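Local coordinates for adhesion and penetration protein autotransporter (Haemophilus influenzae, PDB 3SYJ) that promotes bacterial aggregation, adherence to host cells and invasion, its passenger domain joining a probable serine protease domain to a long beta-helix, at residues Y148-I154 with S220-D226; I234-R239 with G250-V254; N182-Q186 with L196-V200; P130-T134 with K231-N235. One frame throughout, in Å; residues are numbered along the deposited sequence.

Contact 1 of 4, residues Y148-I154 with S220-D226; sequences YPERVRI and SPMFIYD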
loop_
_atom_site.group_PDB
_atom_site.type_symbol
_atom_site.label_atom_id
_atom_site.label_comp_id
_atom_site.label_asym_id
_atom_site.label_seq_id
_atom_site.Cartn_x
_atom_site.Cartn_y
_atom_site.Cartn_z
ATOM N N TYR A 148 -35.105 14.013 -50.688
ATOM C CA TYR A 148 -33.964 13.360 -51.321
ATOM C C TYR A 148 -32.741 14.275 -51.312
ATOM O O TYR A 148 -32.426 14.898 -52.327
ATOM C CB TYR A 148 -34.307 13.022 -52.768
ATOM C CG TYR A 148 -35.454 12.050 -52.921
ATOM C CD1 TYR A 148 -35.315 10.716 -52.561
ATOM C CD2 TYR A 148 -36.670 12.462 -53.437
ATOM C CE1 TYR A 148 -36.358 9.824 -52.709
ATOM C CE2 TYR A 148 -37.723 11.579 -53.591
ATOM C CZ TYR A 148 -37.562 10.264 -53.227
ATOM O OH TYR A 148 -38.615 9.392 -53.382
ATOM N N PRO A 149 -32.054 14.362 -50.166
ATOM C CA PRO A 149 -30.960 15.320 -49.960
ATOM C C PRO A 149 -29.647 14.920 -50.614
ATOM O O PRO A 149 -28.889 15.797 -51.024
ATOM C CB PRO A 149 -30.779 15.325 -48.444
ATOM C CG PRO A 149 -31.299 14.026 -47.989
ATOM C CD PRO A 149 -32.383 13.618 -48.939
ATOM N N GLU A 150 -29.376 13.621 -50.694
ATOM C CA GLU A 150 -28.124 13.137 -51.261
ATOM C C GLU A 150 -28.358 12.300 -52.517
ATOM O O GLU A 150 -29.374 11.610 -52.645
ATOM C CB GLU A 150 -27.346 12.343 -50.213
ATOM C CG GLU A 150 -27.153 13.089 -48.895
ATOM C CD GLU A 150 -25.979 14.050 -48.904
ATOM O OE1 GLU A 150 -25.352 14.226 -49.972
ATOM O OE2 GLU A 150 -25.671 14.625 -47.836
ATOM N N ARG A 151 -27.420 12.382 -53.453
ATOM C CA ARG A 151 -27.498 11.622 -54.692
ATOM C C ARG A 151 -26.075 11.334 -55.160
ATOM O O ARG A 151 -25.234 12.233 -55.151
ATOM C CB ARG A 151 -28.271 12.401 -55.766
ATOM C CG ARG A 151 -29.317 11.555 -56.473
ATOM C CD ARG A 151 -29.606 11.988 -57.898
ATOM N NE ARG A 151 -30.661 12.986 -58.020
ATOM C CZ ARG A 151 -31.754 12.851 -58.775
ATOM N NH1 ARG A 151 -31.964 11.752 -59.477
ATOM N NH2 ARG A 151 -32.640 13.831 -58.832
ATOM N N VAL A 152 -25.796 10.092 -55.560
ATOM C CA VAL A 152 -24.448 9.718 -56.000
ATOM C C VAL A 152 -24.460 8.783 -57.217
ATOM O O VAL A 152 -25.486 8.177 -57.532
ATOM C CB VAL A 152 -23.648 9.037 -54.871
ATOM C CG1 VAL A 152 -23.556 9.939 -53.655
ATOM C CG2 VAL A 152 -24.290 7.716 -54.495
ATOM N N ARG A 153 -23.321 8.680 -57.900
ATOM C CA ARG A 153 -23.158 7.739 -59.012
ATOM C C ARG A 153 -21.747 7.157 -59.014
ATOM O O ARG A 153 -20.856 7.632 -58.309
ATOM C CB ARG A 153 -23.466 8.390 -60.372
ATOM C CG ARG A 153 -22.417 9.401 -60.869
ATOM C CD ARG A 153 -22.471 9.577 -62.396
ATOM N NE ARG A 153 -22.152 8.322 -63.082
ATOM C CZ ARG A 153 -20.923 7.926 -63.410
ATOM N NH1 ARG A 153 -19.873 8.701 -63.149
ATOM N NH2 ARG A 153 -20.740 6.754 -64.018
ATOM N N ILE A 154 -21.539 6.124 -59.814
ATOM C CA ILE A 154 -20.272 5.424 -59.788
ATOM C C ILE A 154 -20.140 4.648 -61.080
ATOM O O ILE A 154 -21.127 4.124 -61.594
ATOM C CB ILE A 154 -20.212 4.465 -58.580
ATOM C CG1 ILE A 154 -18.890 3.683 -58.574
ATOM C CG2 ILE A 154 -21.416 3.527 -58.590
ATOM C CD1 ILE A 154 -18.688 2.798 -57.356
ATOM N N SER A 220 -24.034 1.968 -65.689
ATOM C CA SER A 220 -23.609 2.256 -64.318
ATOM C C SER A 220 -24.760 2.872 -63.528
ATOM O O SER A 220 -25.606 3.557 -64.098
ATOM C CB SER A 220 -22.385 3.185 -64.300
ATOM O OG SER A 220 -22.772 4.533 -64.522
ATOM N N PRO A 221 -24.785 2.636 -62.208
ATOM C CA PRO A 221 -25.935 2.990 -61.378
ATOM C C PRO A 221 -25.868 4.398 -60.806
ATOM O O PRO A 221 -24.797 4.954 -60.586
ATOM C CB PRO A 221 -25.835 2.000 -60.211
ATOM C CG PRO A 221 -24.456 1.389 -60.295
ATOM C CD PRO A 221 -23.707 2.046 -61.399
ATOM N N MET A 222 -27.036 4.950 -60.528
ATOM C CA MET A 222 -27.144 6.241 -59.884
ATOM C C MET A 222 -28.085 6.026 -58.704
ATOM O O MET A 222 -29.132 5.398 -58.850
ATOM C CB MET A 222 -27.675 7.262 -60.895
ATOM C CG MET A 222 -27.993 8.636 -60.359
ATOM S SD MET A 222 -29.759 8.921 -60.178
ATOM C CE MET A 222 -29.894 8.771 -58.424
ATOM N N PHE A 223 -27.692 6.513 -57.530
ATOM C CA PHE A 223 -28.416 6.236 -56.294
ATOM C C PHE A 223 -28.955 7.507 -55.672
ATOM O O PHE A 223 -28.341 8.565 -55.775
ATOM C CB PHE A 223 -27.490 5.560 -55.279
ATOM C CG PHE A 223 -26.859 4.299 -55.777
ATOM C CD1 PHE A 223 -27.448 3.070 -55.524
ATOM C CD2 PHE A 223 -25.676 4.339 -56.497
ATOM C CE1 PHE A 223 -26.868 1.894 -55.985
ATOM C CE2 PHE A 223 -25.086 3.171 -56.958
ATOM C CZ PHE A 223 -25.688 1.943 -56.698
ATOM N N ILE A 224 -30.101 7.404 -55.008
ATOM C CA ILE A 224 -30.676 8.560 -54.342
ATOM C C ILE A 224 -31.008 8.226 -52.893
ATOM O O ILE A 224 -31.434 7.109 -52.581
ATOM C CB ILE A 224 -31.912 9.110 -55.105
ATOM C CG1 ILE A 224 -32.247 10.542 -54.656
ATOM C CG2 ILE A 224 -33.112 8.159 -54.985
ATOM C CD1 ILE A 224 -33.293 11.225 -55.514
ATOM N N TYR A 225 -30.778 9.182 -51.999
ATOM C CA TYR A 225 -31.082 8.955 -50.597
ATOM C C TYR A 225 -32.494 9.413 -50.248
ATOM O O TYR A 225 -32.824 10.591 -50.393
ATOM C CB TYR A 225 -30.079 9.668 -49.693
ATOM C CG TYR A 225 -30.208 9.268 -48.229
ATOM C CD1 TYR A 225 -29.799 8.015 -47.803
ATOM C CD2 TYR A 225 -30.741 10.137 -47.287
ATOM C CE1 TYR A 225 -29.902 7.634 -46.480
ATOM C CE2 TYR A 225 -30.855 9.768 -45.957
ATOM C CZ TYR A 225 -30.432 8.508 -45.559
ATOM O OH TYR A 225 -30.523 8.112 -44.248
ATOM N N ASP A 226 -33.317 8.469 -49.795
ATOM C CA ASP A 226 -34.640 8.768 -49.258
ATOM C C ASP A 226 -34.506 9.068 -47.765
ATOM O O ASP A 226 -34.228 8.174 -46.973
ATOM C CB ASP A 226 -35.579 7.579 -49.479
ATOM C CG ASP A 226 -37.026 7.893 -49.128
ATOM O OD1 ASP A 226 -37.271 8.563 -48.103
ATOM O OD2 ASP A 226 -37.924 7.459 -49.879
HETATM O O HOH W 1 -38.070 6.760 -52.534
HETATM O O HOH W 2 -24.050 6.197 -63.158
#

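Contact 2 of 4, residues I234-R239 with G250-V254; sequences INGILR and GFQLV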
loop_
_atom_site.group_PDB
_atom_site.type_symbol
_atom_site.label_atom_id
_atom_site.label_comp_id
_atom_site.label_asym_id
_atom_site.label_seq_id
_atom_site.Cartn_x
_atom_site.Cartn_y
_atom_site.Cartn_z
ATOM N N ILE A 234 -31.421 2.594 -55.311
ATOM C CA ILE A 234 -30.961 2.835 -56.662
ATOM C C ILE A 234 -32.084 3.576 -57.376
ATOM O O ILE A 234 -33.251 3.191 -57.275
ATOM C CB ILE A 234 -30.534 1.558 -57.431
ATOM C CG1 ILE A 234 -30.120 1.950 -58.855
ATOM C CG2 ILE A 234 -31.644 0.526 -57.449
ATOM C CD1 ILE A 234 -29.408 0.876 -59.618
ATOM N N ASN A 235 -31.737 4.660 -58.067
ATOM C CA ASN A 235 -32.744 5.506 -58.699
ATOM C C ASN A 235 -32.766 5.344 -60.209
ATOM O O ASN A 235 -33.817 5.416 -60.829
ATOM C CB ASN A 235 -32.527 6.971 -58.311
ATOM C CG ASN A 235 -33.619 7.896 -58.836
ATOM O OD1 ASN A 235 -34.784 7.507 -58.968
ATOM N ND2 ASN A 235 -33.241 9.132 -59.129
ATOM N N GLY A 236 -31.606 5.118 -60.807
ATOM C CA GLY A 236 -31.555 4.983 -62.247
ATOM C C GLY A 236 -30.252 4.417 -62.752
ATOM O O GLY A 236 -29.306 4.198 -61.981
ATOM N N ILE A 237 -30.202 4.173 -64.055
ATOM C CA ILE A 237 -28.984 3.683 -64.688
ATOM C C ILE A 237 -28.549 4.631 -65.803
ATOM O O ILE A 237 -29.381 5.146 -66.557
ATOM C CB ILE A 237 -29.189 2.272 -65.243
ATOM C CG1 ILE A 237 -30.407 2.243 -66.172
ATOM C CG2 ILE A 237 -29.375 1.283 -64.089
ATOM C CD1 ILE A 237 -30.600 0.907 -66.872
ATOM N N LEU A 238 -27.246 4.874 -65.896
ATOM C CA LEU A 238 -26.744 5.860 -66.843
ATOM C C LEU A 238 -26.943 5.385 -68.272
ATOM O O LEU A 238 -26.558 4.274 -68.628
ATOM C CB LEU A 238 -25.272 6.210 -66.577
ATOM C CG LEU A 238 -24.696 7.407 -67.348
ATOM C CD1 LEU A 238 -23.639 8.167 -66.568
ATOM C CD2 LEU A 238 -24.134 6.947 -68.678
ATOM N N ARG A 239 -27.570 6.233 -69.078
ATOM C CA ARG A 239 -27.721 5.969 -70.500
ATOM C C ARG A 239 -27.221 7.145 -71.333
ATOM O O ARG A 239 -26.270 7.002 -72.102
ATOM C CB ARG A 239 -29.176 5.684 -70.851
ATOM C CG ARG A 239 -29.461 5.928 -72.315
ATOM C CD ARG A 239 -30.656 5.150 -72.778
ATOM N NE ARG A 239 -30.439 4.612 -74.113
ATOM C CZ ARG A 239 -30.831 5.213 -75.229
ATOM N NH1 ARG A 239 -31.464 6.375 -75.164
ATOM N NH2 ARG A 239 -30.585 4.650 -76.406
ATOM N N GLY A 250 -27.952 11.599 -69.091
ATOM C CA GLY A 250 -29.320 11.127 -68.969
ATOM C C GLY A 250 -29.369 9.782 -68.267
ATOM O O GLY A 250 -28.493 8.937 -68.467
ATOM N N PHE A 251 -30.395 9.586 -67.446
ATOM C CA PHE A 251 -30.565 8.346 -66.699
ATOM C C PHE A 251 -31.921 7.736 -66.960
ATOM O O PHE A 251 -32.934 8.430 -66.949
ATOM C CB PHE A 251 -30.415 8.605 -65.197
ATOM C CG PHE A 251 -29.043 9.042 -64.808
ATOM C CD1 PHE A 251 -28.078 8.109 -64.487
ATOM C CD2 PHE A 251 -28.704 10.387 -64.806
ATOM C CE1 PHE A 251 -26.809 8.503 -64.144
ATOM C CE2 PHE A 251 -27.431 10.794 -64.464
ATOM C CZ PHE A 251 -26.479 9.849 -64.134
ATOM N N GLN A 252 -31.938 6.431 -67.196
ATOM C CA GLN A 252 -33.191 5.692 -67.217
ATOM C C GLN A 252 -33.546 5.281 -65.785
ATOM O O GLN A 252 -32.777 4.573 -65.131
ATOM C CB GLN A 252 -33.059 4.458 -68.105
ATOM C CG GLN A 252 -32.909 4.785 -69.576
ATOM C CD GLN A 252 -34.127 5.474 -70.132
ATOM O OE1 GLN A 252 -34.080 6.648 -70.483
ATOM N NE2 GLN A 252 -35.233 4.750 -70.207
ATOM N N LEU A 253 -34.694 5.739 -65.293
ATOM C CA LEU A 253 -35.130 5.394 -63.943
ATOM C C LEU A 253 -35.315 3.882 -63.804
ATOM O O LEU A 253 -35.584 3.196 -64.786
ATOM C CB LEU A 253 -36.424 6.134 -63.584
ATOM C CG LEU A 253 -36.364 7.668 -63.598
ATOM C CD1 LEU A 253 -37.705 8.256 -63.188
ATOM C CD2 LEU A 253 -35.261 8.202 -62.697
ATOM N N VAL A 254 -35.155 3.356 -62.591
ATOM C CA VAL A 254 -35.286 1.913 -62.388
ATOM C C VAL A 254 -36.750 1.504 -62.431
ATOM O O VAL A 254 -37.628 2.276 -62.040
ATOM C CB VAL A 254 -34.650 1.445 -61.063
ATOM C CG1 VAL A 254 -33.128 1.590 -61.127
ATOM C CG2 VAL A 254 -35.235 2.221 -59.887
#

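Contact 3 of 4, residues N182-Q186 with L196-V200; sequences NTHNQ and LGGDV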
loop_
_atom_site.group_PDB
_atom_site.type_symbol
_atom_site.label_atom_id
_atom_site.label_comp_id
_atom_site.label_asym_id
_atom_site.label_seq_id
_atom_site.Cartn_x
_atom_site.Cartn_y
_atom_site.Cartn_z
ATOM N N ASN A 182 -20.748 12.502 -55.669
ATOM C CA ASN A 182 -22.164 12.841 -55.807
ATOM C C ASN A 182 -22.481 13.152 -57.271
ATOM O O ASN A 182 -21.570 13.388 -58.067
ATOM C CB ASN A 182 -22.604 13.969 -54.865
ATOM C CG ASN A 182 -21.815 15.248 -55.055
ATOM O OD1 ASN A 182 -20.777 15.449 -54.430
ATOM N ND2 ASN A 182 -22.326 16.139 -55.901
ATOM N N THR A 183 -23.755 13.116 -57.644
ATOM C CA THR A 183 -24.122 13.436 -59.022
ATOM C C THR A 183 -24.109 14.943 -59.245
ATOM O O THR A 183 -24.033 15.725 -58.294
ATOM C CB THR A 183 -25.521 12.915 -59.380
ATOM O OG1 THR A 183 -26.516 13.655 -58.656
ATOM C CG2 THR A 183 -25.634 11.445 -59.039
ATOM N N HIS A 184 -24.191 15.346 -60.505
ATOM C CA HIS A 184 -24.368 16.753 -60.828
ATOM C C HIS A 184 -25.760 17.194 -60.403
ATOM O O HIS A 184 -26.546 16.393 -59.884
ATOM C CB HIS A 184 -24.152 17.002 -62.324
ATOM C CG HIS A 184 -22.713 17.164 -62.701
ATOM N ND1 HIS A 184 -22.020 18.339 -62.495
ATOM C CD2 HIS A 184 -21.828 16.297 -63.247
ATOM C CE1 HIS A 184 -20.773 18.191 -62.907
ATOM N NE2 HIS A 184 -20.631 16.961 -63.366
ATOM N N ASN A 185 -26.060 18.469 -60.630
ATOM C CA ASN A 185 -27.345 19.050 -60.257
ATOM C C ASN A 185 -28.492 18.527 -61.101
ATOM O O ASN A 185 -28.298 18.077 -62.233
ATOM C CB ASN A 185 -27.299 20.567 -60.407
ATOM C CG ASN A 185 -26.345 21.221 -59.436
ATOM O OD1 ASN A 185 -26.089 20.709 -58.350
ATOM N ND2 ASN A 185 -25.826 22.375 -59.819
ATOM N N GLN A 186 -29.692 18.618 -60.536
ATOM C CA GLN A 186 -30.925 18.252 -61.217
ATOM C C GLN A 186 -31.159 19.149 -62.431
ATOM O O GLN A 186 -31.132 20.374 -62.324
ATOM C CB GLN A 186 -32.098 18.355 -60.244
ATOM C CG GLN A 186 -33.448 18.057 -60.858
ATOM C CD GLN A 186 -33.591 16.613 -61.302
ATOM O OE1 GLN A 186 -33.397 16.299 -62.477
ATOM N NE2 GLN A 186 -33.934 15.725 -60.366
ATOM N N LEU A 196 -28.986 14.789 -65.272
ATOM C CA LEU A 196 -28.184 15.484 -64.280
ATOM C C LEU A 196 -26.950 16.038 -64.971
ATOM O O LEU A 196 -26.328 15.366 -65.799
ATOM C CB LEU A 196 -27.788 14.543 -63.142
ATOM C CG LEU A 196 -28.891 13.686 -62.513
ATOM C CD1 LEU A 196 -28.307 12.700 -61.503
ATOM C CD2 LEU A 196 -29.985 14.549 -61.864
ATOM N N GLY A 197 -26.592 17.268 -64.638
ATOM C CA GLY A 197 -25.516 17.936 -65.342
ATOM C C GLY A 197 -25.128 19.245 -64.704
ATOM O O GLY A 197 -25.860 19.800 -63.894
ATOM N N GLY A 198 -23.956 19.741 -65.070
ATOM C CA GLY A 198 -23.461 20.984 -64.517
ATOM C C GLY A 198 -21.964 21.106 -64.688
ATOM O O GLY A 198 -21.369 20.466 -65.549
ATOM N N ASP A 199 -21.353 21.919 -63.841
ATOM C CA ASP A 199 -19.954 22.269 -63.996
ATOM C C ASP A 199 -19.111 21.500 -62.985
ATOM O O ASP A 199 -19.246 21.696 -61.779
ATOM C CB ASP A 199 -19.805 23.778 -63.801
ATOM C CG ASP A 199 -18.373 24.250 -63.936
ATOM O OD1 ASP A 199 -17.477 23.413 -64.178
ATOM O OD2 ASP A 199 -18.149 25.473 -63.796
ATOM N N VAL A 200 -18.240 20.625 -63.475
ATOM C CA VAL A 200 -17.457 19.768 -62.589
ATOM C C VAL A 200 -16.499 20.580 -61.724
ATOM O O VAL A 200 -16.117 20.151 -60.631
ATOM C CB VAL A 200 -16.682 18.677 -63.373
ATOM C CG1 VAL A 200 -15.484 19.265 -64.073
ATOM C CG2 VAL A 200 -16.245 17.578 -62.433
#

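Contact 4 of 4, residues P130-T134 with K231-N235; sequences PIDMT and KWLIN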
loop_
_atom_site.group_PDB
_atom_site.type_symbol
_atom_site.label_atom_id
_atom_site.label_comp_id
_atom_site.label_asym_id
_atom_site.label_seq_id
_atom_site.Cartn_x
_atom_site.Cartn_y
_atom_site.Cartn_z
ATOM N N PRO A 130 -28.537 -6.823 -51.334
ATOM C CA PRO A 130 -29.060 -6.073 -52.481
ATOM C C PRO A 130 -29.579 -4.711 -52.047
ATOM O O PRO A 130 -29.820 -4.490 -50.857
ATOM C CB PRO A 130 -30.230 -6.935 -52.968
ATOM C CG PRO A 130 -29.938 -8.307 -52.453
ATOM C CD PRO A 130 -29.225 -8.109 -51.146
ATOM N N ILE A 131 -29.749 -3.803 -53.004
ATOM C CA ILE A 131 -30.286 -2.484 -52.713
ATOM C C ILE A 131 -31.706 -2.377 -53.255
ATOM O O ILE A 131 -32.027 -2.952 -54.295
ATOM C CB ILE A 131 -29.388 -1.357 -53.296
ATOM C CG1 ILE A 131 -29.768 -0.005 -52.707
ATOM C CG2 ILE A 131 -29.456 -1.311 -54.812
ATOM C CD1 ILE A 131 -28.623 0.980 -52.701
ATOM N N ASP A 132 -32.560 -1.658 -52.537
ATOM C CA ASP A 132 -33.927 -1.451 -52.983
ATOM C C ASP A 132 -33.981 -0.456 -54.130
ATOM O O ASP A 132 -33.111 0.413 -54.251
ATOM C CB ASP A 132 -34.800 -0.953 -51.831
ATOM C CG ASP A 132 -35.011 -2.002 -50.761
ATOM O OD1 ASP A 132 -34.574 -3.152 -50.966
ATOM O OD2 ASP A 132 -35.615 -1.674 -49.721
ATOM N N MET A 133 -35.015 -0.589 -54.960
ATOM C CA MET A 133 -35.297 0.349 -56.039
ATOM C C MET A 133 -36.296 1.454 -55.649
ATOM O O MET A 133 -37.180 1.247 -54.813
ATOM C CB MET A 133 -35.871 -0.403 -57.231
ATOM C CG MET A 133 -34.982 -1.491 -57.770
ATOM S SD MET A 133 -35.705 -2.140 -59.275
ATOM C CE MET A 133 -34.393 -3.202 -59.851
ATOM N N THR A 134 -36.155 2.628 -56.264
ATOM C CA THR A 134 -37.189 3.651 -56.163
ATOM C C THR A 134 -38.376 3.141 -56.974
ATOM O O THR A 134 -38.200 2.337 -57.891
ATOM C CB THR A 134 -36.711 5.038 -56.684
ATOM O OG1 THR A 134 -36.173 4.912 -58.007
ATOM C CG2 THR A 134 -35.653 5.617 -55.762
ATOM N N LYS A 231 -32.915 5.430 -46.332
ATOM C CA LYS A 231 -32.390 4.359 -47.160
ATOM C C LYS A 231 -31.685 4.967 -48.340
ATOM O O LYS A 231 -32.154 5.956 -48.895
ATOM C CB LYS A 231 -33.537 3.525 -47.733
ATOM C CG LYS A 231 -33.876 2.253 -47.002
ATOM C CD LYS A 231 -34.937 1.474 -47.779
ATOM C CE LYS A 231 -34.996 0.027 -47.318
ATOM N NZ LYS A 231 -35.352 -0.097 -45.871
ATOM N N TRP A 232 -30.576 4.368 -48.746
ATOM C CA TRP A 232 -30.109 4.580 -50.102
ATOM C C TRP A 232 -30.924 3.663 -51.014
ATOM O O TRP A 232 -31.188 2.504 -50.680
ATOM C CB TRP A 232 -28.611 4.300 -50.225
ATOM C CG TRP A 232 -27.733 5.408 -49.697
ATOM C CD1 TRP A 232 -27.079 5.444 -48.493
ATOM C CD2 TRP A 232 -27.410 6.637 -50.364
ATOM N NE1 TRP A 232 -26.368 6.622 -48.372
ATOM C CE2 TRP A 232 -26.556 7.372 -49.508
ATOM C CE3 TRP A 232 -27.760 7.191 -51.602
ATOM C CZ2 TRP A 232 -26.041 8.624 -49.853
ATOM C CZ3 TRP A 232 -27.245 8.447 -51.943
ATOM C CH2 TRP A 232 -26.400 9.141 -51.071
ATOM N N LEU A 233 -31.362 4.198 -52.145
ATOM C CA LEU A 233 -32.099 3.418 -53.134
ATOM C C LEU A 233 -31.402 3.607 -54.454
ATOM O O LEU A 233 -30.830 4.675 -54.699
ATOM C CB LEU A 233 -33.540 3.921 -53.257
ATOM C CG LEU A 233 -34.434 3.768 -52.027
ATOM C CD1 LEU A 233 -35.561 4.779 -52.034
ATOM C CD2 LEU A 233 -34.992 2.372 -51.987
ATOM N N ILE A 234 -31.421 2.594 -55.311
ATOM C CA ILE A 234 -30.961 2.835 -56.662
ATOM C C ILE A 234 -32.084 3.576 -57.376
ATOM O O ILE A 234 -33.251 3.191 -57.275
ATOM C CB ILE A 234 -30.534 1.558 -57.431
ATOM C CG1 ILE A 234 -30.120 1.950 -58.855
ATOM C CG2 ILE A 234 -31.644 0.526 -57.449
ATOM C CD1 ILE A 234 -29.408 0.876 -59.618
ATOM N N ASN A 235 -31.737 4.660 -58.067
ATOM C CA ASN A 235 -32.744 5.506 -58.699
ATOM C C ASN A 235 -32.766 5.344 -60.209
ATOM O O ASN A 235 -33.817 5.416 -60.829
ATOM C CB ASN A 235 -32.527 6.971 -58.311
ATOM C CG ASN A 235 -33.619 7.896 -58.836
ATOM O OD1 ASN A 235 -34.784 7.507 -58.968
ATOM N ND2 ASN A 235 -33.241 9.132 -59.129
HETATM O O HOH W 3 -31.972 -0.198 -50.210
#

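Contact 1 of 4, residues Y148-I154 with S220-D226
Arg153 and Ser220 make the strongest side-chain link: NH2 of Arg153 donates to OG of Ser220 at 3.1 Å, and both also reach Asp217, the arginine by a salt bridge, the hydroxyl through its backbone carbonyl. Water 2 accepts from Arg153 NE (2.9 Å) and donates to Ser220 OG (2.5 Å). The main chains then pair: Val152 N to Phe223 O at 3.0 Å, Phe223 N to Val152 O at 2.8 Å, and Tyr225 N to Glu150 O at 2.9 Å. Val152 and Phe223 are a hydrogen-bonded antiparallel pair, flanked by the non-hydrogen-bonded pairs Arg151-Ile224 and Arg153-Met222. These are neighbouring strands of an antiparallel sheet in the S6 protease domain, of the chymotrypsin-like PA clan. Arg151 shares one face of the sheet with Met222 and Ile224, its CD 3.3 Å from Met222 CE and its NH1 bonding weakly to Met222 SD (3.7 Å). On the other face Val152 CG2 meets Phe223 CB at 3.9 Å, and Val152 also packs on Phe15 of helix 9-17. Tyr148 CB packs on Ile224 CD1 (3.4 Å), and water 1 bridges Tyr148 OH and Asp226 OD2, while Asp226 OD1 accepts from Lys229 N.

Contact 2 of 4, residues I234-R239 with G250-V254
Val254, Gln252 and Phe251 lose the most surface here, and each meets strand 234-238 differently. Val254 sits where that strand is irregular. Its N donates to Asn235 O at 3.0 Å, while its side chain lies against Ile234, CG1 to CG1 at 3.8 Å, and its CG2 comes within 3.4 Å of Ile234 O. Gln252 forms the regular part of the pairing: Ile237 N reaches Gln252 O at 2.8 Å and Gln252 N returns to Ile237 O at 2.9 Å, a hydrogen-bonded antiparallel pair. Its CG also lies 3.9 Å from Arg239 CD, an arginine whose NE forms a salt bridge with Asp115, the presumed acid of the catalytic triad. Phe251 lays its ring beside Leu238, with CE1 3.7 Å from Leu238 CB and CD1 3.5 Å from Leu238 CA. Beyond it, Arg239 N to Gly250 O (2.9 Å) continues the pairing. Gly236 allows close approach: its CA is 3.2 Å from Gln252 O and 4.0 Å from Leu253 CA, and a side chain would crowd that carbonyl. The two strands form a beta hairpin whose short segments have N-to-C directions 128° apart. Strand 221-226 runs along the other edge of 234-238, where Asn235 and Gly236 both face Met222 in a classic beta bulge, while strand 193-196 adjoins 250-253 and places Leu196 against the Phe251 ring.

Contact 3 of 4, residues N182-Q186 with L196-V200
Two connecting segments of the antiparallel sheet in the S6 protease domain meet here, one leading into strand 186-190 and the other leaving strand 193-196, so the contact closes the open end of the hairpin those strands make. Leu196 still belongs to the sheet and pairs with Gln186, a non-hydrogen-bonded antiparallel pair, CA to CA 5.0 Å. Its side chain packs against the first segment, with CD1 3.5 Å from Thr183 OG1 and CD2 3.9 Å from Gln186 CA, and also touches Arg151 of strand 151-155. Leu196 CA also makes a CA-H...O contact with Asn185 O at 3.3 Å. Gly197 uses the same carbonyl, its N donating to Asn185 O at 3.1 Å, the one hydrogen bond between the segments; Asn185 itself is held by its OD1 to the backbone of Glu205. The backbone then bends round His184, which buries more area than any other residue here. Gly197 N lies 3.4 Å from His184 CB, and Gly198 N comes 3.5 Å from His184 ND1. At Gly198 the phi/psi of 160/-157° would jam a side chain against the preceding carbonyl. Asp199 directs its CA-to-CB bond away, its carboxylate forming a salt bridge with Arg201. The edge of the imidazole finally meets the chain leading into Val200, with His184 CE1 3.7 Å from Asp199 C and 3.6 Å from Val200 N.

Contact 4 of 4, residues P130-T134 with K231-N235
Ile131 is the bump that starts this contact: its CA-to-CB bond points at the strand, CG1 lying 3.5 Å from Trp232 O, CD1 4.1 Å from Trp232 CB and CG2 3.9 Å from Ile234 CG2. Met133 turns its CA-to-CB bond away from the strand, yet its CG still meets Ile234 CG2 at 3.9 Å, so that methyl sits near both side chains. Leu233 fills the hollow on the opposite side of the loop. Its CD2 pushes to 3.3 Å from Asp132 CB and 3.7 Å from Met133 O, while its CB touches Thr134 CG2 at 3.7 Å. Between these side chains the backbones join at Ile234, whose N donates to Asp132 O (3.0 Å) and whose O accepts from Thr134 N (3.1 Å). This single bridge ties an extended loop of the S6 protease domain to strand 231-238, which on its other flank pairs with strand 221-226 in the antiparallel sheet. Water 3 spans the gap before the bridge, accepting from Asp132 N (2.8 Å) and donating to Trp232 O (2.9 Å). Lys231 CE lies 3.0 Å from Asp132 OD2, but Lys231 NZ is 4.2 Å from that oxygen, too long for a salt bridge.

How the contacts relate
Strand 231-238 links most of this set: contacts 2 and 4 share its Ile234 and Asn235, and contact 1 joins it through strand 221-226, with Ser220 O to Leu238 N, Met222 N to Gly236 O and Ile224 N to Leu233 O at 2.8 Å. Contact 3 attaches to contact 1 through Arg151 O and Thr183 N (3.0 Å) and to contact 2 through Leu196 CD1 and Phe251 CE2 (3.6 Å); it does not touch contact 4, nearest atoms about 7 Å apart. Contacts 1 and 2 border the presumed active site: the side chain of Ser218 lies about 4 Å from that of Leu238 and about 7 Å from that of Ser220. Contacts 3 and 4 lie away.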